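Local coordinates for putative oxidoreductase (PDB 3IV4), which is a putative oxidoreductase with a thioredoxin fold, probably acting as a monothiol bacilliredoxin in thiol-disulfide exchange, at residues A[27-31]-A[43-49]; A[81-85]-A[97-102]. One frame throughout, in Å; residues are numbered along the deposited sequence. Where two conformers were deposited one is given.

Interaction 1: A[27-31]-A[43-49]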
ATOM      1  N   VAL A  27       3.985  -3.185   7.990  0.50 11.72           N
ATOM      2  CA  VAL A  27       4.082  -2.951   6.537  0.50 11.21           C
ATOM      3  C   VAL A  27       2.795  -2.374   5.950  0.50 10.13           C
ATOM      4  O   VAL A  27       1.728  -2.978   6.094  0.50  9.47           O
ATOM      5  CB  VAL A  27       4.376  -4.282   5.798  0.50 11.40           C
ATOM      6  CG1 VAL A  27       4.281  -4.111   4.283  0.50 11.14           C
ATOM      7  CG2 VAL A  27       5.734  -4.811   6.171  0.50 12.21           C
ATOM      8  N   PHE A  28       2.886  -1.221   5.279  1.00  9.72           N
ATOM      9  CA  PHE A  28       1.769  -0.715   4.501  1.00  9.45           C
ATOM     10  C   PHE A  28       2.027  -1.021   3.040  1.00  9.08           C
ATOM     11  O   PHE A  28       3.162  -0.886   2.571  1.00  9.69           O
ATOM     12  CB  PHE A  28       1.634   0.808   4.670  1.00 10.01           C
ATOM     13  CG  PHE A  28       1.030   1.236   5.980  1.00 10.05           C
ATOM     14  CD1 PHE A  28      -0.355   1.345   6.120  1.00 10.56           C
ATOM     15  CD2 PHE A  28       1.844   1.560   7.068  1.00 12.28           C
ATOM     16  CE1 PHE A  28      -0.936   1.769   7.334  1.00 11.75           C
ATOM     17  CE2 PHE A  28       1.274   1.976   8.289  1.00 12.07           C
ATOM     18  CZ  PHE A  28      -0.113   2.090   8.410  1.00 12.29           C
ATOM     19  N   VAL A  29       0.975  -1.417   2.330  1.00  9.01           N
ATOM     20  CA  VAL A  29       1.040  -1.745   0.898  1.00  9.45           C
ATOM     21  C   VAL A  29      -0.117  -1.038   0.188  1.00  9.04           C
ATOM     22  O   VAL A  29      -1.267  -1.147   0.624  1.00  9.81           O
ATOM     23  CB  VAL A  29       0.914  -3.273   0.660  1.00  9.79           C
ATOM     24  CG1 VAL A  29       0.946  -3.591  -0.839  1.00 10.82           C
ATOM     25  CG2 VAL A  29       2.037  -4.023   1.391  1.00 11.63           C
ATOM     26  N   LEU A  30       0.184  -0.354  -0.913  1.00  8.72           N
ATOM     27  CA  LEU A  30      -0.815   0.366  -1.681  1.00  8.53           C
ATOM     28  C   LEU A  30      -0.968  -0.219  -3.080  1.00  8.96           C
ATOM     29  O   LEU A  30       0.013  -0.306  -3.810  1.00  9.15           O
ATOM     30  CB  LEU A  30      -0.383   1.829  -1.810  1.00  8.84           C
ATOM     31  CG  LEU A  30      -1.247   2.728  -2.684  1.00  7.91           C
ATOM     32  CD1 LEU A  30      -2.610   2.978  -2.047  1.00  9.89           C
ATOM     33  CD2 LEU A  30      -0.527   4.032  -3.023  1.00  9.29           C
ATOM     34  N   LYS A  31      -2.194  -0.573  -3.448  1.00  9.15           N
ATOM     35  CA  LYS A  31      -2.544  -0.827  -4.837  1.00 10.01           C
ATOM     36  C   LYS A  31      -2.794   0.514  -5.517  1.00 10.26           C
ATOM     37  O   LYS A  31      -3.667   1.282  -5.084  1.00 10.44           O
ATOM     38  CB  LYS A  31      -3.813  -1.680  -4.943  1.00 10.07           C
ATOM     39  CG  LYS A  31      -3.685  -3.090  -4.432  1.00 10.55           C
ATOM     40  CD  LYS A  31      -4.934  -3.875  -4.845  1.00 11.21           C
ATOM     41  CE  LYS A  31      -4.847  -5.345  -4.438  1.00 11.99           C
ATOM     42  NZ  LYS A  31      -6.012  -6.098  -5.028  1.00 12.38           N
ATOM     43  N   TYR A  43      -1.852   7.965  -3.460  1.00 10.70           N
ATOM     44  CA  TYR A  43      -0.416   7.757  -3.480  1.00 11.73           C
ATOM     45  C   TYR A  43       0.289   8.939  -2.795  1.00 11.86           C
ATOM     46  O   TYR A  43       1.226   8.754  -2.015  1.00 11.83           O
ATOM     47  CB  TYR A  43       0.064   7.602  -4.929  1.00 11.78           C
ATOM     48  CG  TYR A  43       1.523   7.225  -5.105  1.00 14.32           C
ATOM     49  CD1 TYR A  43       1.898   5.904  -5.260  1.00 17.93           C
ATOM     50  CD2 TYR A  43       2.515   8.201  -5.167  1.00 18.20           C
ATOM     51  CE1 TYR A  43       3.224   5.546  -5.443  1.00 20.15           C
ATOM     52  CE2 TYR A  43       3.862   7.844  -5.357  1.00 20.88           C
ATOM     53  CZ  TYR A  43       4.192   6.512  -5.488  1.00 21.69           C
ATOM     54  OH  TYR A  43       5.505   6.138  -5.675  1.00 25.29           O
ATOM     55  N   ASP A  44      -0.175  10.154  -3.091  1.00 12.34           N
ATOM     56  CA  ASP A  44       0.355  11.344  -2.423  1.00 12.94           C
ATOM     57  C   ASP A  44       0.168  11.284  -0.890  1.00 12.22           C
ATOM     58  O   ASP A  44       1.114  11.555  -0.138  1.00 12.43           O
ATOM     59  CB  ASP A  44      -0.319  12.584  -3.008  1.00 14.22           C
ATOM     60  CG  ASP A  44       0.297  13.881  -2.514  1.00 17.84           C
ATOM     61  OD1 ASP A  44      -0.462  14.664  -1.937  1.00 22.21           O
ATOM     62  OD2 ASP A  44       1.505  14.085  -2.698  1.00 23.51           O
ATOM     63  N   GLN A  45      -1.034  10.912  -0.432  1.00 11.83           N
ATOM     64  CA  GLN A  45      -1.294  10.724   1.010  1.00 11.86           C
ATOM     65  C   GLN A  45      -0.370   9.666   1.603  1.00 11.26           C
ATOM     66  O   GLN A  45       0.182   9.844   2.686  1.00 11.06           O
ATOM     67  CB  GLN A  45      -2.757  10.349   1.270  1.00 12.06           C
ATOM     68  CG  GLN A  45      -3.716  11.489   0.904  1.00 13.11           C
ATOM     69  CD  GLN A  45      -3.567  12.683   1.820  1.00 14.16           C
ATOM     70  OE1 GLN A  45      -3.827  12.602   3.028  1.00 13.82           O
ATOM     71  NE2 GLN A  45      -3.115  13.792   1.259  1.00 14.94           N
ATOM     72  N   PHE A  46      -0.193   8.578   0.863  1.00 10.34           N
ATOM     73  CA  PHE A  46       0.636   7.452   1.271  1.00 10.35           C
ATOM     74  C   PHE A  46       2.071   7.931   1.470  1.00 10.53           C
ATOM     75  O   PHE A  46       2.662   7.677   2.531  1.00 10.39           O
ATOM     76  CB  PHE A  46       0.517   6.358   0.197  1.00 10.03           C
ATOM     77  CG  PHE A  46       1.031   4.993   0.591  1.00 10.87           C
ATOM     78  CD1 PHE A  46       0.365   4.219   1.534  1.00 12.83           C
ATOM     79  CD2 PHE A  46       2.133   4.444  -0.068  1.00 10.43           C
ATOM     80  CE1 PHE A  46       0.837   2.917   1.856  1.00 12.54           C
ATOM     81  CE2 PHE A  46       2.595   3.165   0.228  1.00 10.14           C
ATOM     82  CZ  PHE A  46       1.951   2.403   1.201  1.00 10.86           C
ATOM     83  N   ASN A  47       2.616   8.646   0.485  0.50 10.99           N
ATOM     84  CA  ASN A  47       3.966   9.200   0.595  0.50 11.60           C
ATOM     85  C   ASN A  47       4.118  10.210   1.720  0.50 11.36           C
ATOM     86  O   ASN A  47       5.148  10.232   2.375  0.50 11.54           O
ATOM     87  CB  ASN A  47       4.396   9.885  -0.703  0.50 12.39           C
ATOM     88  CG  ASN A  47       5.013   8.937  -1.689  0.50 13.79           C
ATOM     89  OD1 ASN A  47       6.073   8.369  -1.445  0.50 14.23           O
ATOM     90  ND2 ASN A  47       4.356   8.770  -2.827  0.50 16.41           N
ATOM     91  N   LYS A  48       3.117  11.072   1.912  1.00 11.19           N
ATOM     92  CA  LYS A  48       3.159  12.069   2.998  1.00 11.08           C
ATOM     93  C   LYS A  48       3.178  11.389   4.353  1.00 11.08           C
ATOM     94  O   LYS A  48       3.958  11.741   5.238  1.00 12.18           O
ATOM     95  CB  LYS A  48       1.960  13.015   2.897  1.00 11.12           C
ATOM     96  CG  LYS A  48       2.168  14.150   1.910  1.00 11.68           C
ATOM     97  CD  LYS A  48       0.826  14.720   1.539  1.00 13.32           C
ATOM     98  CE  LYS A  48       0.966  16.004   0.774  1.00 15.20           C
ATOM     99  NZ  LYS A  48      -0.427  16.512   0.568  1.00 19.25           N
ATOM    100  N   PHE A  49       2.350  10.369   4.510  1.00 10.74           N
ATOM    101  CA  PHE A  49       2.312   9.631   5.758  1.00 10.83           C
ATOM    102  C   PHE A  49       3.648   8.919   6.034  1.00 11.21           C
ATOM    103  O   PHE A  49       4.229   9.045   7.130  1.00 13.09           O
ATOM    104  CB  PHE A  49       1.163   8.623   5.678  1.00 10.50           C
ATOM    105  CG  PHE A  49       1.186   7.599   6.775  1.00 11.88           C
ATOM    106  CD1 PHE A  49       0.797   7.943   8.070  1.00 11.98           C
ATOM    107  CD2 PHE A  49       1.598   6.291   6.510  1.00 11.17           C
ATOM    108  CE1 PHE A  49       0.819   7.000   9.085  1.00 13.54           C
ATOM    109  CE2 PHE A  49       1.620   5.345   7.515  1.00 12.23           C
ATOM    110  CZ  PHE A  49       1.223   5.701   8.800  1.00 13.02           C
TER
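Strand 27-31 and the helical turns 43-49 run nearly antiparallel, at 163°, with their axes 10.1 Å apart at closest approach, a space bridged mainly by side chains, with no backbone bonds between the segments. F46 reaches down from the helix between F28 and L30, which leave the strand on the same side. Its CG stands anti to the backbone N (chi1 -166°), sending the ring out to the strand, where one face takes L30 CB almost over its centre, 3.8 Å from the ring centroid, a CH-pi contact. The CE1-CZ side of the same ring meets F28 CB, with F46 CE1 3.6 Å from F28 CB, and V29 N lies at the ring edge. This is the beta-alpha half of the beta-alpha-beta unit formed by strand 26-32, helix 37-53 and strand 57-61, a right-handed crossover in the thioredoxin fold, and V29 points to the opposite face of the sheet. One helical turn beyond F46, F49 turns its edge to the face of F28 in a T-shaped stack: centroids lie 5.1 Å apart, planes stand at 78°, and F49 CE2 comes within 3.5 Å of F28 CE2, toward the rim of the F28 ring. L107 of helix 104-110 touches both side chains of this pair. At the other end, the L30 CD2 methyl fits against Y43, 3.8 Å from Y43 CD1 and equally near Y43 CA, while the Y43 ring packs edge-to-face with Y59 of strand 57-61.

Interaction 2: A[81-85]-A[97-102]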
ATOM      1  N   GLU A  81      -9.899  -3.243  -5.169  1.00 13.45           N
ATOM      2  CA  GLU A  81     -10.231  -1.861  -5.536  1.00 13.38           C
ATOM      3  C   GLU A  81      -8.924  -1.198  -5.891  1.00 13.15           C
ATOM      4  O   GLU A  81      -7.850  -1.683  -5.526  1.00 12.73           O
ATOM      5  CB  GLU A  81     -10.852  -1.068  -4.378  1.00 13.57           C
ATOM      6  CG  GLU A  81     -12.098  -1.681  -3.764  1.00 15.97           C
ATOM      7  CD  GLU A  81     -13.355  -1.468  -4.583  1.00 19.72           C
ATOM      8  OE1 GLU A  81     -13.335  -0.741  -5.607  1.00 21.60           O
ATOM      9  OE2 GLU A  81     -14.383  -2.041  -4.174  1.00 23.31           O
ATOM     10  N   SER A  82      -9.020  -0.057  -6.567  1.00 12.65           N
ATOM     11  CA  SER A  82      -7.854   0.790  -6.738  1.00 13.34           C
ATOM     12  C   SER A  82      -8.279   2.257  -6.683  1.00 12.41           C
ATOM     13  O   SER A  82      -9.251   2.650  -7.337  1.00 13.24           O
ATOM     14  CB  SER A  82      -7.111   0.457  -8.021  1.00 14.42           C
ATOM     15  OG  SER A  82      -5.857   1.104  -8.015  1.00 17.40           O
ATOM     16  N   PRO A  83      -7.585   3.071  -5.878  1.00 10.70           N
ATOM     17  CA  PRO A  83      -6.476   2.720  -5.003  1.00 10.29           C
ATOM     18  C   PRO A  83      -6.989   1.971  -3.771  1.00 10.10           C
ATOM     19  O   PRO A  83      -8.122   2.169  -3.353  1.00 10.75           O
ATOM     20  CB  PRO A  83      -5.921   4.084  -4.598  1.00  9.95           C
ATOM     21  CG  PRO A  83      -7.103   4.977  -4.596  1.00 10.27           C
ATOM     22  CD  PRO A  83      -7.957   4.494  -5.743  1.00 10.27           C
ATOM     23  N   GLN A  84      -6.128   1.165  -3.163  1.00  9.83           N
ATOM     24  CA  GLN A  84      -6.520   0.372  -2.002  1.00  9.33           C
ATOM     25  C   GLN A  84      -5.299   0.176  -1.142  1.00  9.42           C
ATOM     26  O   GLN A  84      -4.261  -0.256  -1.633  1.00 10.15           O
ATOM     27  CB  GLN A  84      -7.081  -0.967  -2.467  1.00  9.69           C
ATOM     28  CG  GLN A  84      -7.674  -1.811  -1.361  1.00  9.70           C
ATOM     29  CD  GLN A  84      -8.365  -3.050  -1.947  1.00  9.83           C
ATOM     30  OE1 GLN A  84      -7.783  -3.765  -2.774  1.00 11.76           O
ATOM     31  NE2 GLN A  84      -9.620  -3.279  -1.552  1.00 12.65           N
ATOM     32  N   ALA A  85      -5.409   0.473   0.147  1.00  8.64           N
ATOM     33  CA  ALA A  85      -4.241   0.384   1.012  1.00  8.58           C
ATOM     34  C   ALA A  85      -4.484  -0.642   2.097  1.00  8.54           C
ATOM     35  O   ALA A  85      -5.619  -0.804   2.558  1.00  8.63           O
ATOM     36  CB  ALA A  85      -3.924   1.754   1.628  1.00  8.63           C
ATOM     37  N   ARG A  97      -8.264   0.341   3.501  1.00  9.26           N
ATOM     38  CA  ARG A  97      -9.159   1.396   3.048  1.00  8.83           C
ATOM     39  C   ARG A  97      -8.990   1.545   1.559  1.00  9.03           C
ATOM     40  O   ARG A  97      -7.962   1.140   0.995  1.00  9.30           O
ATOM     41  CB  ARG A  97      -8.858   2.749   3.717  1.00  9.50           C
ATOM     42  CG  ARG A  97      -9.289   2.896   5.169  1.00  8.73           C
ATOM     43  CD  ARG A  97     -10.787   2.699   5.401  1.00  8.93           C
ATOM     44  NE  ARG A  97     -11.164   3.047   6.771  1.00 10.27           N
ATOM     45  CZ  ARG A  97     -11.032   2.236   7.824  1.00  9.81           C
ATOM     46  NH1 ARG A  97     -10.556   1.002   7.671  1.00  9.09           N
ATOM     47  NH2 ARG A  97     -11.388   2.660   9.037  1.00 11.86           N
ATOM     48  N   ASP A  98      -9.974   2.155   0.910  1.00  9.88           N
ATOM     49  CA  ASP A  98      -9.844   2.373  -0.520  1.00 10.35           C
ATOM     50  C   ASP A  98     -10.317   3.761  -0.902  1.00 10.70           C
ATOM     51  O   ASP A  98     -10.942   4.458  -0.094  1.00 10.76           O
ATOM     52  CB  ASP A  98     -10.588   1.294  -1.322  1.00 10.47           C
ATOM     53  CG  ASP A  98     -12.048   1.220  -0.963  1.00 12.49           C
ATOM     54  OD1 ASP A  98     -12.821   2.098  -1.407  1.00 15.61           O
ATOM     55  OD2 ASP A  98     -12.441   0.266  -0.244  1.00 13.99           O
ATOM     56  N   HIS A  99      -9.976   4.156  -2.130  1.00 11.28           N
ATOM     57  CA  HIS A  99     -10.353   5.470  -2.677  1.00 11.89           C
ATOM     58  C   HIS A  99     -10.015   6.608  -1.734  1.00 12.55           C
ATOM     59  O   HIS A  99      -8.932   6.603  -1.138  1.00 12.00           O
ATOM     60  CB  HIS A  99     -11.814   5.468  -3.161  1.00 12.74           C
ATOM     61  CG  HIS A  99     -12.078   4.445  -4.219  1.00 13.41           C
ATOM     62  ND1 HIS A  99     -12.434   3.149  -3.923  1.00 15.34           N
ATOM     63  CD2 HIS A  99     -12.027   4.521  -5.572  1.00 15.07           C
ATOM     64  CE1 HIS A  99     -12.562   2.461  -5.046  1.00 14.92           C
ATOM     65  NE2 HIS A  99     -12.335   3.276  -6.062  1.00 15.71           N
ATOM     66  N   GLY A 100     -10.914   7.579  -1.580  1.00 12.85           N
ATOM     67  CA  GLY A 100     -10.636   8.729  -0.727  1.00 12.99           C
ATOM     68  C   GLY A 100     -10.459   8.481   0.757  1.00 12.55           C
ATOM     69  O   GLY A 100     -10.018   9.370   1.484  1.00 13.50           O
ATOM     70  N   ASP A 101     -10.795   7.274   1.213  1.00 12.41           N
ATOM     71  CA  ASP A 101     -10.548   6.904   2.608  1.00 13.42           C
ATOM     72  C   ASP A 101      -9.082   6.627   2.906  1.00 12.10           C
ATOM     73  O   ASP A 101      -8.722   6.409   4.067  1.00 13.87           O
ATOM     74  CB  ASP A 101     -11.336   5.661   2.997  1.00 13.15           C
ATOM     75  CG  ASP A 101     -12.759   5.953   3.426  1.00 17.70           C
ATOM     76  OD1 ASP A 101     -13.129   7.122   3.719  1.00 20.52           O
ATOM     77  OD2 ASP A 101     -13.513   4.965   3.493  1.00 20.57           O
ATOM     78  N   ILE A 102      -8.235   6.617   1.872  1.00 10.84           N
ATOM     79  CA  ILE A 102      -6.786   6.519   2.074  1.00 10.90           C
ATOM     80  C   ILE A 102      -6.257   7.937   2.233  1.00 11.34           C
ATOM     81  O   ILE A 102      -6.148   8.697   1.254  1.00 11.61           O
ATOM     82  CB  ILE A 102      -6.063   5.843   0.882  1.00 10.04           C
ATOM     83  CG1 ILE A 102      -6.611   4.430   0.614  1.00  9.61           C
ATOM     84  CG2 ILE A 102      -4.524   5.741   1.153  1.00 10.29           C
ATOM     85  CD1 ILE A 102      -6.277   3.897  -0.785  1.00  8.85           C
TER
HETATM   86  O   HOH W   1     -10.594  -1.587   0.679  1.00 17.56           O
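A85 N gives R97 O a bond of 2.8 Å, with 172° at the hydrogen and nearly along the C=O axis, and R97 N returns one to A85 O, making the two a hydrogen-bonded antiparallel pair. Q84 and D98 follow as a non-hydrogen-bonded pair, and H99 N then bonds to P83 O at 3.0 Å. With CG set between its backbone N and carbonyl carbon (chi1 57°), D98 brings that CG to 4.0 Å from E81 CG and turns OD1 to H99 ND1, which donates a nearly straight bond of 2.8 Å to D98 OD1. The donor lies 31° out of the carboxylate plane, on the anti side of OD1, whereas OD1 sits in the plane of the imidazole; the bond thus restrains the rotation of the ring. Strands 84-89 and 92-98 form the beta hairpin at one side of the sheet, and the contact, at its open end, spans the cis S82-P83 peptide bond; a cis-proline before this strand is a hallmark of the thioredoxin fold. D98 OD2 receives a hydrogen bond from a water that in turn accepts from Q84 NE2; the same NE2 also reaches K79 O. E81 OE1 approaches the imidazole at its edge, 3.3 Å from H99 CE1. D98 OD2 and E81 OE2 are 5.0 Å apart, which would tend to disfavour both acids being charged. On the face that carries A85, I102 folds back beneath the strands: I102 CD1 packs on P83 CB at 3.8 Å and I102 CG1 on A85 CB at 3.9 Å, with L30 alongside.

In the fold
Interaction 1 closes before interaction 2 opens along the chain, and their centres lie about 10 Å apart. Both reach the same mixed sheet, in which strand 26-32 neighbours strand 84-89. Interaction 1 covers the middle of the sheet with helix 37-53 and is internal to the beta-alpha-beta unit, whereas interaction 2 is internal to the hairpin and lies nearer the border, where strand 92-98 is outermost. The two halves of the thioredoxin fold are joined by the pairing of strands 26-32 and 84-89, with K31 N 2.8 Å from Q84 O, a probable hydrogen bond, and by the packing of P83 and I102 on A42 of helix 37-53.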